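PDB 4IIY: MccF from Escherichia coli, which probably acts as a serine carboxypeptidase of the S66 family and serves as the self-immunity protein against the antibiotic microcin C7. Local coordinates for residues F49-P54 and D120-L125; C229-S234 and P329-F334; A38-G43 and K188-K193; P259-G264 and D293-I298; L347-A352 and I362-L367. The protein carries 1 engineered substitution. All blocks are in the same frame, centred on the assembly; numbering follows the deposited sequence.

Contact 1 of 5, residues F49-P54 and D120-L125; sequences FSSSAP and DNSNSL
S51 meets S122 and L125. Its OG lies 3.4 Å from S122 CB, and its CB packs against L125 CD2 at 3.9 Å. S52 follows and carries the polar part. Its OG is turned anti to the backbone N (chi1 -168°), which aims the hydroxyl at the start of 120-125. There it accepts a nearly straight bond (172°) from D120 N at 2.8 Å. A second, more bent bond (142°) comes from N121 N at 2.9 Å. S52 OG gives its own proton to a water, and that water donates to N121 OD1. Three bonds thus grip a buried hydroxyl. N121 ND2 bonds instead to A277 O of the second subunit. The A53 backbone hydrogen-bonds to that of G118. Both loops follow the C-terminal ends of strands 45-49 and 110-115, parallel neighbours in the six-stranded sheet, where the bound glutamylsulfamoyl inosine lies near D120. R97 of helix 94-105 bonds to both S51 O and N121 O, and helix 148-158 lies against S122.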
# COMPACT_ATOMS: atom_id res chain seq x y z
N PHE B 49 -22.79 1.09 -9.21
CA PHE B 49 -22.59 0.65 -7.84
C PHE B 49 -21.49 1.47 -7.16
O PHE B 49 -20.61 2.01 -7.84
CB PHE B 49 -22.20 -0.84 -7.81
CG PHE B 49 -20.85 -1.12 -8.41
CD1 PHE B 49 -19.73 -1.24 -7.61
CD2 PHE B 49 -20.69 -1.21 -9.78
CE1 PHE B 49 -18.49 -1.47 -8.17
CE2 PHE B 49 -19.46 -1.45 -10.34
CZ PHE B 49 -18.35 -1.57 -9.53
N SER B 50 -21.55 1.56 -5.84
CA SER B 50 -20.57 2.29 -5.04
C SER B 50 -19.85 1.32 -4.10
O SER B 50 -20.30 1.06 -2.97
CB SER B 50 -21.26 3.40 -4.25
OG SER B 50 -21.96 4.30 -5.11
N SER B 51 -18.74 0.78 -4.56
CA SER B 51 -18.02 -0.24 -3.80
C SER B 51 -17.09 0.33 -2.74
O SER B 51 -16.50 -0.42 -1.96
CB SER B 51 -17.23 -1.18 -4.72
OG SER B 51 -16.25 -0.49 -5.49
N SER B 52 -16.97 1.66 -2.67
CA SER B 52 -16.12 2.28 -1.66
C SER B 52 -16.67 3.65 -1.22
O SER B 52 -17.60 3.70 -0.41
CB SER B 52 -14.67 2.37 -2.15
OG SER B 52 -13.79 2.71 -1.10
N ALA B 53 -16.12 4.75 -1.73
CA ALA B 53 -16.54 6.07 -1.26
C ALA B 53 -17.97 6.40 -1.66
O ALA B 53 -18.39 6.09 -2.77
CB ALA B 53 -15.59 7.15 -1.78
N PRO B 54 -18.73 7.06 -0.76
CA PRO B 54 -20.15 7.34 -1.02
C PRO B 54 -20.37 8.62 -1.82
O PRO B 54 -21.11 9.52 -1.38
CB PRO B 54 -20.72 7.49 0.39
CG PRO B 54 -19.59 8.12 1.15
CD PRO B 54 -18.35 7.42 0.62
N ASP B 120 -11.04 3.33 -1.44
CA ASP B 120 -9.98 2.56 -0.79
C ASP B 120 -10.37 1.10 -0.52
O ASP B 120 -9.50 0.29 -0.20
CB ASP B 120 -9.63 3.18 0.57
CG ASP B 120 -8.95 4.51 0.44
OD1 ASP B 120 -7.71 4.53 0.24
OD2 ASP B 120 -9.64 5.54 0.55
N ASN B 121 -11.66 0.77 -0.61
CA ASN B 121 -12.18 -0.38 0.12
C ASN B 121 -12.84 -1.49 -0.69
O ASN B 121 -13.45 -2.40 -0.11
CB ASN B 121 -13.11 0.10 1.25
CG ASN B 121 -12.38 0.96 2.24
OD1 ASN B 121 -12.71 2.12 2.44
ND2 ASN B 121 -11.33 0.41 2.83
N SER B 122 -12.74 -1.46 -2.01
CA SER B 122 -13.42 -2.49 -2.77
C SER B 122 -12.80 -3.88 -2.59
O SER B 122 -13.50 -4.88 -2.74
CB SER B 122 -13.57 -2.13 -4.25
OG SER B 122 -12.35 -2.29 -4.95
N ASN B 123 -11.52 -3.95 -2.22
CA ASN B 123 -10.92 -5.27 -1.97
C ASN B 123 -11.68 -6.07 -0.91
O ASN B 123 -11.69 -7.30 -0.95
CB ASN B 123 -9.40 -5.22 -1.69
CG ASN B 123 -9.06 -4.57 -0.34
OD1 ASN B 123 -9.72 -3.63 0.11
ND2 ASN B 123 -8.00 -5.08 0.30
N SER B 124 -12.31 -5.38 0.04
CA SER B 124 -13.07 -6.07 1.08
C SER B 124 -14.17 -6.97 0.53
O SER B 124 -14.56 -7.95 1.17
CB SER B 124 -13.73 -5.08 2.03
OG SER B 124 -12.79 -4.37 2.80
N LEU B 125 -14.71 -6.61 -0.64
CA LEU B 125 -15.88 -7.29 -1.19
C LEU B 125 -15.56 -8.65 -1.77
O LEU B 125 -16.47 -9.46 -1.96
CB LEU B 125 -16.51 -6.46 -2.31
CG LEU B 125 -17.42 -5.28 -1.97
CD1 LEU B 125 -16.71 -4.24 -1.11
CD2 LEU B 125 -17.95 -4.67 -3.26
O HOH W 1 -14.36 3.81 1.17

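Contact 2 of 5, residues C229-S234 and P329-F334; sequences CAFYGS and PVLDGF
L331 lies over one face of the F231 ring, the two side chains side by side and pointing the same way. L331 CG sits 4.2 Å from the ring centroid, 23° off the normal, in a CH-pi contact shifted toward the rim. F231 CE1 is its nearest ring atom, at 3.8 Å. On the other face of the sheet Y232 and D332 also run alongside each other. Here the ring offers its edge: Y232 CE2 is 3.8 Å from D332 CB, and ring and carboxylate planes are 31° apart. D332 CG is anti to the backbone N (chi1 -176°), which carries the carboxylate out beside the phenol. One water joins their ends, 2.7 Å from Y232 OH and donating to D332 OD2 at 2.6 Å. Y316 of helix 315-323 stacks on the Y232 ring. The backbones form an antiparallel ladder in which A230 with D332 and Y232 with V330 are hydrogen-bonded pairs, and F231 with L331 is a non-hydrogen-bonded pair. Four fairly straight N-H...O bonds therefore fix outermost strand 230-232 to strand 330-334. F231 and L331 add apolar packing on one face; on the other, Y232 and D332 add an edge contact and a water bridge.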
# COMPACT_ATOMS: atom_id res chain seq x y z
N CYS B 229 3.04 12.05 -24.05
CA CYS B 229 3.28 10.61 -24.02
C CYS B 229 4.60 10.30 -24.74
O CYS B 229 4.87 10.90 -25.80
CB CYS B 229 2.11 9.91 -24.70
SG CYS B 229 2.03 8.12 -24.59
N ALA B 230 5.39 9.37 -24.23
CA ALA B 230 6.67 9.02 -24.84
C ALA B 230 6.79 7.51 -24.97
O ALA B 230 6.34 6.76 -24.09
CB ALA B 230 7.83 9.56 -24.00
N PHE B 231 7.38 7.06 -26.07
CA PHE B 231 7.59 5.64 -26.32
C PHE B 231 9.09 5.36 -26.21
O PHE B 231 9.88 5.74 -27.08
CB PHE B 231 7.10 5.26 -27.72
CG PHE B 231 5.59 5.24 -27.88
CD1 PHE B 231 4.92 4.04 -27.98
CD2 PHE B 231 4.86 6.42 -27.94
CE1 PHE B 231 3.54 4.00 -28.14
CE2 PHE B 231 3.48 6.39 -28.09
CZ PHE B 231 2.82 5.18 -28.19
N TYR B 232 9.48 4.68 -25.13
CA TYR B 232 10.88 4.34 -24.91
C TYR B 232 11.16 2.91 -25.34
O TYR B 232 10.82 1.96 -24.64
CB TYR B 232 11.24 4.52 -23.43
CG TYR B 232 11.13 5.95 -22.95
CD1 TYR B 232 12.12 6.87 -23.26
CD2 TYR B 232 10.07 6.36 -22.15
CE1 TYR B 232 12.03 8.17 -22.82
CE2 TYR B 232 9.98 7.66 -21.69
CZ TYR B 232 10.97 8.56 -22.03
OH TYR B 232 10.90 9.86 -21.59
N GLY B 233 11.78 2.76 -26.50
CA GLY B 233 12.08 1.45 -27.02
C GLY B 233 11.97 1.46 -28.53
O GLY B 233 11.75 2.51 -29.13
N SER B 234 12.11 0.29 -29.13
CA SER B 234 11.97 0.16 -30.57
C SER B 234 11.26 -1.15 -30.89
O SER B 234 11.09 -2.01 -30.02
CB SER B 234 13.34 0.19 -31.26
OG SER B 234 14.12 -0.94 -30.90
N PRO B 329 10.99 -2.08 -22.71
CA PRO B 329 10.43 -0.88 -23.35
C PRO B 329 9.21 -0.37 -22.58
O PRO B 329 8.43 -1.16 -22.03
CB PRO B 329 10.07 -1.36 -24.75
CG PRO B 329 9.94 -2.84 -24.64
CD PRO B 329 10.85 -3.29 -23.53
N VAL B 330 9.04 0.94 -22.57
CA VAL B 330 8.01 1.58 -21.76
C VAL B 330 7.23 2.61 -22.56
O VAL B 330 7.82 3.48 -23.21
CB VAL B 330 8.63 2.29 -20.53
CG1 VAL B 330 7.55 3.03 -19.76
CG2 VAL B 330 9.34 1.30 -19.63
N LEU B 331 5.90 2.50 -22.53
CA LEU B 331 5.02 3.54 -23.04
C LEU B 331 4.72 4.41 -21.83
O LEU B 331 3.99 3.99 -20.92
CB LEU B 331 3.75 2.94 -23.62
CG LEU B 331 2.79 3.86 -24.38
CD1 LEU B 331 1.60 3.09 -24.91
CD2 LEU B 331 2.32 5.01 -23.52
N ASP B 332 5.32 5.60 -21.79
CA ASP B 332 5.16 6.49 -20.65
C ASP B 332 4.12 7.57 -20.93
O ASP B 332 4.36 8.47 -21.72
CB ASP B 332 6.49 7.16 -20.31
CG ASP B 332 6.41 8.03 -19.07
OD1 ASP B 332 5.43 7.89 -18.30
OD2 ASP B 332 7.33 8.84 -18.85
N GLY B 333 2.96 7.48 -20.28
CA GLY B 333 1.95 8.51 -20.40
C GLY B 333 0.71 8.12 -21.19
O GLY B 333 0.10 8.97 -21.83
N PHE B 334 0.32 6.86 -21.14
CA PHE B 334 -0.94 6.44 -21.76
C PHE B 334 -2.12 7.11 -21.05
O PHE B 334 -2.12 7.23 -19.82
CB PHE B 334 -1.04 4.90 -21.72
CG PHE B 334 -2.20 4.32 -22.52
CD1 PHE B 334 -2.39 4.64 -23.85
CD2 PHE B 334 -3.04 3.39 -21.93
CE1 PHE B 334 -3.44 4.08 -24.57
CE2 PHE B 334 -4.08 2.82 -22.65
CZ PHE B 334 -4.28 3.17 -23.97
O HOH W 2 8.63 10.56 -20.27

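Contact 3 of 5, residues A38-G43 and K188-K193; sequences APLAVG and KILTRK. With EDO (1,2-ethanediol), chain O; EDO (1,2-ethanediol), chain Q; EDO (1,2-ethanediol), chain P.
The flat peptide carbonyl of L190 is met from above by L40 N. The donor stands 38° out of the carbonyl plane, and the bond to L190 O is 3.1 Å long and bent (141°). P39 CB also touches L190 O. The second flat group, the R192 guanidinium, is gripped at its edges by two 1,2-ethanediol molecules, probably from the crystallisation liquor. One takes R192 NE through its O2 at 2.8 Å and R192 NH2 through its O1 at 2.9 Å. The other takes R192 NH1 through its O2 at 2.7 Å. Y366 OH and G196 O give this guanidinium protein partners as well. Between the segments, L40 and L190 cross at a slant, with CB to CB at 3.9 Å and L40 CD2 near L190 CD1. Both leucines rest on I140 of strand 140-143. T191 lays its methyl on the loop: CG2 is 3.3 Å from L40 O. Its OG1 sits between the backbone N and the carbonyl carbon (chi1 71°), where it bonds back to I187 O in the last helical turn. R192 N closes that turn on K188 O. The C-terminal end of helix 178-191 is thus tied to the loop leading into strand 45-49. The helix packs on I140 of the largely parallel six-stranded sheet, an alpha/beta arrangement.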
# COMPACT_ATOMS: atom_id res chain seq x y z
N ALA B 38 -21.30 -9.63 -23.68
CA ALA B 38 -21.96 -9.08 -24.86
C ALA B 38 -21.58 -7.61 -25.03
O ALA B 38 -21.36 -6.89 -24.05
CB ALA B 38 -23.48 -9.21 -24.73
N PRO B 39 -21.51 -7.14 -26.28
CA PRO B 39 -21.11 -5.75 -26.52
C PRO B 39 -22.20 -4.76 -26.10
O PRO B 39 -23.37 -5.11 -25.98
CB PRO B 39 -20.90 -5.70 -28.03
CG PRO B 39 -21.81 -6.77 -28.57
CD PRO B 39 -21.76 -7.87 -27.54
N LEU B 40 -21.79 -3.51 -25.88
CA LEU B 40 -22.72 -2.43 -25.59
C LEU B 40 -23.38 -1.94 -26.88
O LEU B 40 -22.82 -2.06 -27.97
CB LEU B 40 -21.97 -1.28 -24.92
CG LEU B 40 -22.78 -0.16 -24.28
CD1 LEU B 40 -23.55 -0.68 -23.08
CD2 LEU B 40 -21.87 0.99 -23.86
N ALA B 41 -24.57 -1.37 -26.74
CA ALA B 41 -25.26 -0.71 -27.84
C ALA B 41 -26.00 0.51 -27.32
O ALA B 41 -26.44 0.53 -26.16
CB ALA B 41 -26.24 -1.67 -28.52
N VAL B 42 -26.16 1.50 -28.18
CA VAL B 42 -26.98 2.66 -27.86
C VAL B 42 -28.34 2.19 -27.38
O VAL B 42 -28.97 1.30 -27.98
CB VAL B 42 -27.14 3.57 -29.10
CG1 VAL B 42 -28.21 4.62 -28.87
CG2 VAL B 42 -25.81 4.22 -29.44
N GLY B 43 -28.79 2.76 -26.26
CA GLY B 43 -30.09 2.42 -25.70
C GLY B 43 -30.04 1.36 -24.61
O GLY B 43 -31.04 1.07 -23.97
N LYS B 188 -16.72 3.91 -28.58
CA LYS B 188 -16.02 3.22 -29.65
C LYS B 188 -15.57 1.81 -29.24
O LYS B 188 -15.83 0.82 -29.94
CB LYS B 188 -14.80 4.02 -30.09
CG LYS B 188 -13.97 3.37 -31.19
CD LYS B 188 -14.72 3.33 -32.50
CE LYS B 188 -13.84 2.87 -33.65
NZ LYS B 188 -14.58 2.91 -34.94
N ILE B 189 -14.89 1.72 -28.11
CA ILE B 189 -14.33 0.46 -27.65
C ILE B 189 -15.42 -0.57 -27.40
O ILE B 189 -15.29 -1.74 -27.76
CB ILE B 189 -13.49 0.66 -26.36
CG1 ILE B 189 -12.24 1.48 -26.63
CG2 ILE B 189 -13.10 -0.69 -25.77
CD1 ILE B 189 -11.27 0.82 -27.60
N LEU B 190 -16.52 -0.13 -26.79
CA LEU B 190 -17.53 -1.07 -26.33
C LEU B 190 -18.58 -1.41 -27.39
O LEU B 190 -19.26 -2.43 -27.27
CB LEU B 190 -18.19 -0.56 -25.05
CG LEU B 190 -17.25 -0.38 -23.85
CD1 LEU B 190 -18.01 0.19 -22.67
CD2 LEU B 190 -16.58 -1.69 -23.45
N THR B 191 -18.73 -0.58 -28.42
CA THR B 191 -19.74 -0.86 -29.46
C THR B 191 -19.18 -1.31 -30.80
O THR B 191 -19.93 -1.85 -31.63
CB THR B 191 -20.69 0.33 -29.73
OG1 THR B 191 -19.98 1.37 -30.41
CG2 THR B 191 -21.30 0.85 -28.45
N ARG B 192 -17.89 -1.12 -31.04
CA ARG B 192 -17.32 -1.43 -32.35
C ARG B 192 -17.43 -2.90 -32.72
O ARG B 192 -17.50 -3.77 -31.85
CB ARG B 192 -15.85 -0.99 -32.43
CG ARG B 192 -14.91 -1.71 -31.47
CD ARG B 192 -13.47 -1.27 -31.64
NE ARG B 192 -12.84 -1.89 -32.81
CZ ARG B 192 -12.31 -3.11 -32.80
NH1 ARG B 192 -12.38 -3.85 -31.70
NH2 ARG B 192 -11.75 -3.60 -33.90
N LYS B 193 -17.44 -3.18 -34.02
CA LYS B 193 -17.35 -4.55 -34.49
C LYS B 193 -16.00 -5.13 -34.10
O LYS B 193 -14.98 -4.45 -34.16
CB LYS B 193 -17.49 -4.60 -36.01
CG LYS B 193 -18.77 -3.99 -36.55
CD LYS B 193 -19.99 -4.70 -36.01
CE LYS B 193 -21.14 -4.65 -37.00
NZ LYS B 193 -21.47 -6.02 -37.50
C1 EDO O . -10.74 -0.97 -35.74
O1 EDO O . -11.05 -2.24 -36.34
C2 EDO O . -11.89 0.01 -35.95
O2 EDO O . -13.01 -0.29 -35.11
C1 EDO Q . -9.32 -6.49 -31.58
O1 EDO Q . -9.72 -5.16 -31.91
C2 EDO Q . -10.58 -7.33 -31.37
O2 EDO Q . -11.74 -6.51 -31.53
C1 EDO P . -27.20 -6.43 -27.55
O1 EDO P . -26.14 -7.39 -27.68
C2 EDO P . -26.64 -5.06 -27.18
O2 EDO P . -26.14 -5.07 -25.83

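Contact 4 of 5, residues P259-G264 and D293-I298; sequences PEIRNG and DKVSAI. With EDO (1,2-ethanediol), chain M.
G264 N bonds to K294 O at 2.9 Å (165°), and the end-to-end directions of 261-264 and 293-296 are 57° apart. The contact lies at the base of a beta-alpha-beta crossover. Strand 266-270 leads through helices 276-288 and 291-294 to its parallel neighbour 297-301, and the loop entering the first strand meets the turn entering the second. K294 does most of the side-chain work. Its chain is extended and runs along the 261-263 backbone. At its tip NZ bonds to I261 O at 3.0 Å, tilted 30° from the carbonyl plane. Nearer the root, N263 crosses it at about a right angle, with OD1 3.5 Å from K294 CG. With an alanine in place of K294, I261 O would probably lose this donor and N263 OD1 the methylenes it packs on. I261 CG2 touches V295 CG1 at 3.8 Å in an oblique apolar contact. I261 CG2 is anti to the backbone N, which turns this branch to V295. Within 259-264, E260 and R262 form a weak, long salt bridge. I261 N bonds to O2 of a bound 1,2-ethanediol at 2.8 Å, in a nearly straight bond.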
# COMPACT_ATOMS: atom_id res chain seq x y z
N PRO B 259 -4.36 -11.68 -10.26
CA PRO B 259 -4.01 -12.48 -11.44
C PRO B 259 -2.51 -12.73 -11.52
O PRO B 259 -1.72 -11.82 -11.29
CB PRO B 259 -4.45 -11.61 -12.62
CG PRO B 259 -5.35 -10.56 -12.05
CD PRO B 259 -4.99 -10.39 -10.61
N GLU B 260 -2.12 -13.95 -11.84
CA GLU B 260 -0.72 -14.28 -12.01
C GLU B 260 -0.17 -13.53 -13.22
O GLU B 260 -0.76 -13.59 -14.31
CB GLU B 260 -0.52 -15.79 -12.23
CG GLU B 260 0.94 -16.19 -12.40
CD GLU B 260 1.14 -17.61 -12.89
OE1 GLU B 260 0.23 -18.15 -13.56
OE2 GLU B 260 2.20 -18.20 -12.60
N ILE B 261 0.95 -12.85 -13.03
CA ILE B 261 1.68 -12.21 -14.12
C ILE B 261 2.63 -13.22 -14.73
O ILE B 261 3.32 -13.94 -14.01
CB ILE B 261 2.44 -10.97 -13.63
CG1 ILE B 261 1.43 -9.91 -13.17
CG2 ILE B 261 3.35 -10.41 -14.73
CD1 ILE B 261 2.03 -8.71 -12.47
N ARG B 262 2.64 -13.29 -16.05
CA ARG B 262 3.39 -14.34 -16.74
C ARG B 262 4.39 -13.78 -17.73
O ARG B 262 4.27 -12.64 -18.17
CB ARG B 262 2.42 -15.27 -17.46
CG ARG B 262 1.48 -16.01 -16.51
CD ARG B 262 0.83 -17.22 -17.16
NE ARG B 262 -0.35 -16.85 -17.95
CZ ARG B 262 -1.59 -16.89 -17.49
NH1 ARG B 262 -1.83 -17.26 -16.24
NH2 ARG B 262 -2.60 -16.54 -18.28
N ASN B 263 5.39 -14.59 -18.05
CA ASN B 263 6.36 -14.22 -19.07
C ASN B 263 5.67 -13.70 -20.32
O ASN B 263 4.75 -14.32 -20.84
CB ASN B 263 7.23 -15.42 -19.44
CG ASN B 263 8.21 -15.80 -18.36
OD1 ASN B 263 8.71 -14.94 -17.62
ND2 ASN B 263 8.52 -17.09 -18.26
N GLY B 264 6.13 -12.55 -20.80
CA GLY B 264 5.58 -11.99 -22.01
C GLY B 264 4.41 -11.04 -21.84
O GLY B 264 4.02 -10.38 -22.79
N ASP B 293 11.30 -9.36 -14.40
CA ASP B 293 11.94 -10.50 -15.05
C ASP B 293 10.99 -11.17 -16.04
O ASP B 293 11.43 -11.99 -16.85
CB ASP B 293 12.40 -11.54 -14.02
CG ASP B 293 13.55 -11.05 -13.15
OD1 ASP B 293 14.28 -10.14 -13.58
OD2 ASP B 293 13.72 -11.61 -12.04
N LYS B 294 9.71 -10.84 -15.95
CA LYS B 294 8.69 -11.49 -16.76
C LYS B 294 8.14 -10.65 -17.90
O LYS B 294 7.94 -11.15 -19.01
CB LYS B 294 7.50 -11.91 -15.89
CG LYS B 294 7.79 -12.98 -14.85
CD LYS B 294 6.55 -13.12 -13.96
CE LYS B 294 6.72 -14.12 -12.83
NZ LYS B 294 5.50 -14.07 -11.96
N VAL B 295 7.84 -9.38 -17.63
CA VAL B 295 7.06 -8.60 -18.58
C VAL B 295 7.87 -8.14 -19.79
O VAL B 295 9.07 -7.86 -19.68
CB VAL B 295 6.32 -7.41 -17.92
CG1 VAL B 295 5.37 -7.92 -16.83
CG2 VAL B 295 7.28 -6.40 -17.34
N SER B 296 7.21 -8.06 -20.94
CA SER B 296 7.90 -7.66 -22.16
C SER B 296 7.80 -6.17 -22.46
O SER B 296 8.54 -5.64 -23.30
CB SER B 296 7.40 -8.48 -23.35
OG SER B 296 7.68 -9.85 -23.17
N ALA B 297 6.90 -5.47 -21.77
CA ALA B 297 6.77 -4.03 -21.89
C ALA B 297 5.98 -3.53 -20.68
O ALA B 297 5.29 -4.31 -20.01
CB ALA B 297 6.06 -3.64 -23.20
N ILE B 298 6.09 -2.23 -20.42
CA ILE B 298 5.33 -1.58 -19.36
C ILE B 298 4.61 -0.37 -19.94
O ILE B 298 5.20 0.40 -20.70
CB ILE B 298 6.26 -1.12 -18.22
CG1 ILE B 298 6.95 -2.32 -17.58
CG2 ILE B 298 5.48 -0.31 -17.17
CD1 ILE B 298 8.20 -1.96 -16.81
C1 EDO M . 2.19 -11.02 -9.16
O1 EDO M . 3.56 -11.25 -8.79
C2 EDO M . 1.51 -12.34 -9.44
O2 EDO M . 2.21 -12.99 -10.50

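Contact 5 of 5, residues L347-A352 and I362-L367; sequences LGVKLA and ITEQYL
Two hydrogen bonds join K350 to the other segment. T363 N donates to K350 O at 3.0 Å, almost straight at 172°. In the other direction K350 N donates to E364 OE1 at 2.9 Å. This carboxylate oxygen is met on its anti side, 29° out of the carboxylate plane. E364 gets there by an extended chain, with CG anti to the backbone N (chi1 173°), and a side-chain oxygen receives a main-chain N-H. With an alanine in its place K350 N would probably lose its acceptor, and a gap would be likely to open beside V349 CB, now 3.6 Å from E364 OE1. The contact belongs to the beta hairpin of strands 350-354 and 359-362 in the eight-stranded sheet, at its open end, where the chains begin to part. L351 and I362 form an antiparallel non-hydrogen-bonded pair of it. Apolar contacts line this end. L351 CD2 meets I362 CG1 at 3.9 Å, the two side chains meeting obliquely. V349 splits its branches: CG2 faces I362 CG2, and CG1 touches Y366 CB at 4.1 Å. A352 CB packs on T363 CG2 at 3.7 Å, while T363 OG1 bonds to E238 of strand 236-245.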
# COMPACT_ATOMS: atom_id res chain seq x y z
N LEU B 347 -8.80 -5.35 -20.01
CA LEU B 347 -7.70 -6.00 -19.31
C LEU B 347 -7.74 -7.51 -19.51
O LEU B 347 -8.80 -8.13 -19.44
CB LEU B 347 -7.78 -5.70 -17.82
CG LEU B 347 -7.70 -4.23 -17.41
CD1 LEU B 347 -8.04 -4.07 -15.95
CD2 LEU B 347 -6.32 -3.69 -17.70
N GLY B 348 -6.57 -8.11 -19.74
CA GLY B 348 -6.46 -9.55 -19.87
C GLY B 348 -6.48 -10.07 -21.29
O GLY B 348 -6.56 -11.28 -21.50
N VAL B 349 -6.42 -9.17 -22.26
CA VAL B 349 -6.30 -9.54 -23.68
C VAL B 349 -5.02 -8.96 -24.26
O VAL B 349 -4.40 -8.07 -23.67
CB VAL B 349 -7.50 -9.05 -24.52
CG1 VAL B 349 -8.79 -9.71 -24.05
CG2 VAL B 349 -7.63 -7.52 -24.50
N LYS B 350 -4.63 -9.45 -25.44
CA LYS B 350 -3.42 -8.99 -26.08
C LYS B 350 -3.53 -7.58 -26.65
O LYS B 350 -4.52 -7.22 -27.30
CB LYS B 350 -2.99 -9.96 -27.20
CG LYS B 350 -2.44 -11.28 -26.67
CD LYS B 350 -2.11 -12.23 -27.82
CE LYS B 350 -1.70 -13.59 -27.29
NZ LYS B 350 -1.43 -14.56 -28.39
N LEU B 351 -2.49 -6.80 -26.39
CA LEU B 351 -2.25 -5.52 -27.04
C LEU B 351 -0.94 -5.59 -27.81
O LEU B 351 -0.07 -6.41 -27.50
CB LEU B 351 -2.10 -4.39 -26.02
CG LEU B 351 -3.11 -4.27 -24.89
CD1 LEU B 351 -2.72 -3.08 -24.01
CD2 LEU B 351 -4.51 -4.10 -25.45
N ALA B 352 -0.79 -4.73 -28.81
CA ALA B 352 0.48 -4.55 -29.49
C ALA B 352 0.91 -3.10 -29.38
O ALA B 352 0.17 -2.20 -29.79
CB ALA B 352 0.39 -4.98 -30.96
N ILE B 362 -5.31 -2.87 -29.62
CA ILE B 362 -5.88 -4.11 -29.10
C ILE B 362 -5.89 -5.13 -30.24
O ILE B 362 -6.37 -4.84 -31.34
CB ILE B 362 -7.32 -3.91 -28.60
CG1 ILE B 362 -7.43 -2.71 -27.65
CG2 ILE B 362 -7.85 -5.18 -27.95
CD1 ILE B 362 -8.86 -2.25 -27.43
N THR B 363 -5.34 -6.32 -30.00
CA THR B 363 -5.21 -7.30 -31.07
C THR B 363 -5.99 -8.59 -30.84
O THR B 363 -5.98 -9.49 -31.69
CB THR B 363 -3.73 -7.66 -31.35
OG1 THR B 363 -3.17 -8.29 -30.19
CG2 THR B 363 -2.94 -6.41 -31.69
N GLU B 364 -6.68 -8.68 -29.71
CA GLU B 364 -7.45 -9.87 -29.37
C GLU B 364 -8.90 -9.49 -29.07
O GLU B 364 -9.16 -8.47 -28.42
CB GLU B 364 -6.82 -10.57 -28.16
CG GLU B 364 -7.64 -11.73 -27.62
CD GLU B 364 -7.03 -12.37 -26.39
OE1 GLU B 364 -5.93 -11.97 -25.96
OE2 GLU B 364 -7.67 -13.29 -25.83
N GLN B 365 -9.84 -10.31 -29.52
CA GLN B 365 -11.26 -10.10 -29.28
C GLN B 365 -11.55 -9.98 -27.79
O GLN B 365 -11.07 -10.78 -26.99
CB GLN B 365 -12.08 -11.25 -29.86
CG GLN B 365 -13.58 -11.07 -29.73
CD GLN B 365 -14.35 -12.24 -30.33
OE1 GLN B 365 -13.77 -13.13 -30.94
NE2 GLN B 365 -15.66 -12.23 -30.15
N TYR B 366 -12.35 -8.98 -27.42
CA TYR B 366 -12.58 -8.67 -26.01
C TYR B 366 -14.05 -8.51 -25.63
O TYR B 366 -14.37 -8.31 -24.45
CB TYR B 366 -11.76 -7.42 -25.61
CG TYR B 366 -12.11 -6.20 -26.43
CD1 TYR B 366 -13.16 -5.37 -26.06
CD2 TYR B 366 -11.41 -5.91 -27.59
CE1 TYR B 366 -13.49 -4.25 -26.82
CE2 TYR B 366 -11.73 -4.80 -28.36
CZ TYR B 366 -12.77 -3.98 -27.98
OH TYR B 366 -13.08 -2.89 -28.77
N LEU B 367 -14.95 -8.61 -26.62
CA LEU B 367 -16.39 -8.72 -26.39
C LEU B 367 -16.94 -9.73 -27.39
O LEU B 367 -16.32 -9.97 -28.42
CB LEU B 367 -17.09 -7.37 -26.57
CG LEU B 367 -16.82 -6.29 -25.51
CD1 LEU B 367 -17.20 -4.89 -25.98
CD2 LEU B 367 -17.53 -6.61 -24.20

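Contacts 2, 4 and 5 reach the same eight-stranded sheet. Contacts 2 and 4 touch through neighbouring strands: L331 N lies 2.9 Å from I298 O, a probable hydrogen bond. Contacts 3 and 5 also touch, with Y366 OH 2.7 Å from I189 O. Contact 1 stands apart, its nearest atoms about 11 Å or more from every other contact. It is, however, close to the ligand and the predicted active site. The D120 side chain is about 5 Å from the bound glutamylsulfamoyl inosine, and that of S122 about 9 Å from engineered A145, the predicted nucleophile position. In contact 2 the F334 side chain is about 8 Å from E270, predicted to belong to the charge relay.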